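Local coordinates for CBS domain protein (Bacillus anthracis, PDB 3LQN) that is of unknown function but carries a pair of CBS domains, modules that in many relatives bind adenine nucleotides and regulate partner proteins, at residues Q95-L100 with F118-N123. Residues are numbered along the deposited sequence; the frame is centred on the assembly and turned at random. Where two conformers were deposited one is given.
With SO4 (sulfate ion), chain B.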
loop_
_atom_site.group_PDB
_atom_site.type_symbol
_atom_site.label_atom_id
_atom_site.label_comp_id
_atom_site.label_asym_id
_atom_site.label_seq_id
_atom_site.Cartn_x
_atom_site.Cartn_y
_atom_site.Cartn_z
ATOM N N GLN A 95 -2.485 13.999 -10.425
ATOM C CA GLN A 95 -2.246 15.405 -10.087
ATOM C C GLN A 95 -3.132 15.817 -8.917
ATOM O O GLN A 95 -2.764 16.686 -8.155
ATOM C CB GLN A 95 -2.565 16.311 -11.266
ATOM C CG GLN A 95 -1.810 16.005 -12.548
ATOM C CD GLN A 95 -1.193 17.250 -13.141
ATOM O OE1 GLN A 95 -1.012 18.243 -12.450
ATOM N NE2 GLN A 95 -0.838 17.192 -14.414
ATOM N N ASP A 96 -4.294 15.189 -8.791
ATOM C CA ASP A 96 -5.293 15.581 -7.754
ATOM C C ASP A 96 -5.033 14.723 -6.532
ATOM O O ASP A 96 -5.646 13.685 -6.351
ATOM C CB ASP A 96 -6.725 15.382 -8.273
ATOM C CG ASP A 96 -7.807 15.830 -7.263
ATOM O OD1 ASP A 96 -7.495 16.667 -6.389
ATOM O OD2 ASP A 96 -8.968 15.356 -7.365
ATOM N N ILE A 97 -4.027 15.119 -5.759
ATOM C CA ILE A 97 -3.536 14.280 -4.685
ATOM C C ILE A 97 -3.644 14.993 -3.356
ATOM O O ILE A 97 -3.678 16.231 -3.320
ATOM C CB ILE A 97 -2.058 13.929 -4.878
ATOM C CG1 ILE A 97 -1.239 15.207 -5.070
ATOM C CG2 ILE A 97 -1.912 12.921 -6.045
ATOM C CD1 ILE A 97 0.279 15.092 -4.777
ATOM N N PRO A 98 -3.644 14.201 -2.268
ATOM C CA PRO A 98 -3.688 14.673 -0.884
ATOM C C PRO A 98 -2.393 15.421 -0.508
ATOM O O PRO A 98 -1.306 14.850 -0.596
ATOM C CB PRO A 98 -3.817 13.357 -0.096
ATOM C CG PRO A 98 -3.036 12.358 -0.941
ATOM C CD PRO A 98 -3.503 12.725 -2.339
ATOM N N VAL A 99 -2.509 16.681 -0.085
ATOM C CA VAL A 99 -1.350 17.442 0.378
ATOM C C VAL A 99 -1.632 18.219 1.674
ATOM O O VAL A 99 -2.666 18.884 1.817
ATOM C CB VAL A 99 -0.813 18.416 -0.714
ATOM C CG1 VAL A 99 0.352 19.241 -0.175
ATOM C CG2 VAL A 99 -0.356 17.639 -1.959
ATOM N N LEU A 100 -0.708 18.125 2.618
ATOM C CA LEU A 100 -0.858 18.834 3.888
ATOM C C LEU A 100 0.329 19.777 4.043
ATOM O O LEU A 100 1.368 19.543 3.484
ATOM C CB LEU A 100 -0.914 17.869 5.058
ATOM C CG LEU A 100 -2.217 17.057 5.046
ATOM C CD1 LEU A 100 -2.208 16.110 6.173
ATOM C CD2 LEU A 100 -3.444 17.954 5.148
ATOM N N PHE A 118 -0.982 7.590 1.521
ATOM C CA PHE A 118 0.005 8.590 1.811
ATOM C C PHE A 118 -0.113 9.925 1.133
ATOM O O PHE A 118 -0.622 10.117 0.014
ATOM C CB PHE A 118 1.436 8.029 1.951
ATOM C CG PHE A 118 2.325 8.227 0.753
ATOM C CD1 PHE A 118 2.629 9.509 0.284
ATOM C CD2 PHE A 118 2.933 7.133 0.156
ATOM C CE1 PHE A 118 3.483 9.682 -0.814
ATOM C CE2 PHE A 118 3.787 7.295 -0.889
ATOM C CZ PHE A 118 4.072 8.585 -1.382
ATOM N N ILE A 119 0.378 10.866 1.900
ATOM C CA ILE A 119 0.013 12.229 1.729
ATOM C C ILE A 119 1.317 12.968 1.706
ATOM O O ILE A 119 2.207 12.707 2.524
ATOM C CB ILE A 119 -0.768 12.668 2.938
ATOM C CG1 ILE A 119 -2.110 11.914 2.996
ATOM C CG2 ILE A 119 -0.944 14.205 2.950
ATOM C CD1 ILE A 119 -2.670 11.803 4.442
ATOM N N CYS A 120 1.408 13.910 0.788
ATOM C CA CYS A 120 2.597 14.691 0.675
ATOM C C CYS A 120 2.440 15.935 1.521
ATOM O O CYS A 120 1.379 16.537 1.548
ATOM C CB CYS A 120 2.791 15.105 -0.794
ATOM S SG CYS A 120 3.186 13.703 -1.906
ATOM N N ALA A 121 3.535 16.315 2.162
ATOM C CA ALA A 121 3.651 17.523 2.933
ATOM C C ALA A 121 4.403 18.524 2.088
ATOM O O ALA A 121 5.406 18.180 1.504
ATOM C CB ALA A 121 4.428 17.239 4.178
ATOM N N VAL A 122 3.930 19.776 2.065
ATOM C CA VAL A 122 4.619 20.845 1.362
ATOM C C VAL A 122 4.736 22.038 2.315
ATOM O O VAL A 122 4.027 22.102 3.324
ATOM C CB VAL A 122 3.853 21.265 0.118
ATOM C CG1 VAL A 122 3.771 20.073 -0.899
ATOM C CG2 VAL A 122 2.482 21.746 0.501
ATOM N N ASN A 123 5.664 22.935 2.029
ATOM C CA ASN A 123 5.728 24.177 2.809
ATOM C C ASN A 123 4.866 25.244 2.183
ATOM O O ASN A 123 4.183 24.991 1.192
ATOM C CB ASN A 123 7.161 24.635 3.148
ATOM C CG ASN A 123 7.911 25.251 1.965
ATOM O OD1 ASN A 123 7.377 25.393 0.867
ATOM N ND2 ASN A 123 9.168 25.616 2.202
HETATM S S SO4 B . -5.559 13.114 -12.088
HETATM O O1 SO4 B . -6.729 13.032 -12.962
HETATM O O2 SO4 B . -5.860 13.915 -10.913
HETATM O O3 SO4 B . -5.202 11.759 -11.658
HETATM O O4 SO4 B . -4.434 13.705 -12.826
HETATM O O HOH W 1 -0.076 13.002 -1.811
#
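I119 meets L100 and P98 with separate branches, set by its chi1 of -66°: CG2 is anti to the backbone N, and CG1 lies beside it. CG2 rests 3.8 Å from L100 CG. CG1 reaches P98 CB at 3.8 Å. M112 of helix 106-115 covers P98, L100 and I119, while L60 of strand 60-65 touches V99 and C120. In the V99 conformer given, CG1 comes within 3.4 Å of V122 CG2, a doubtful closeness because V99 has two conformers.

The backbones pair as parallel strands of a beta-alpha-beta unit. C120 N donates to P98 O (3.2 Å), tilted 25° from the carbonyl plane. L100 N donates to C120 O (2.8 Å), in the carbonyl plane. V122 N donates to L100 O (2.9 Å), nearly in line with the C=O (164°). CA-H...O contacts from V99 to C120 O and from A121 to L100 O add to the ladder. Before the strand, at the inverse gamma turn centred on D96, Q95 N and D96 N donate to a sulfate ion, probably from the crystallisation liquor.

The three main-chain bonds thus fix the register of strand 99-101 on 118-122. The side chains add mainly apolar packing, toward helix 106-115 on one face and L60 on the other.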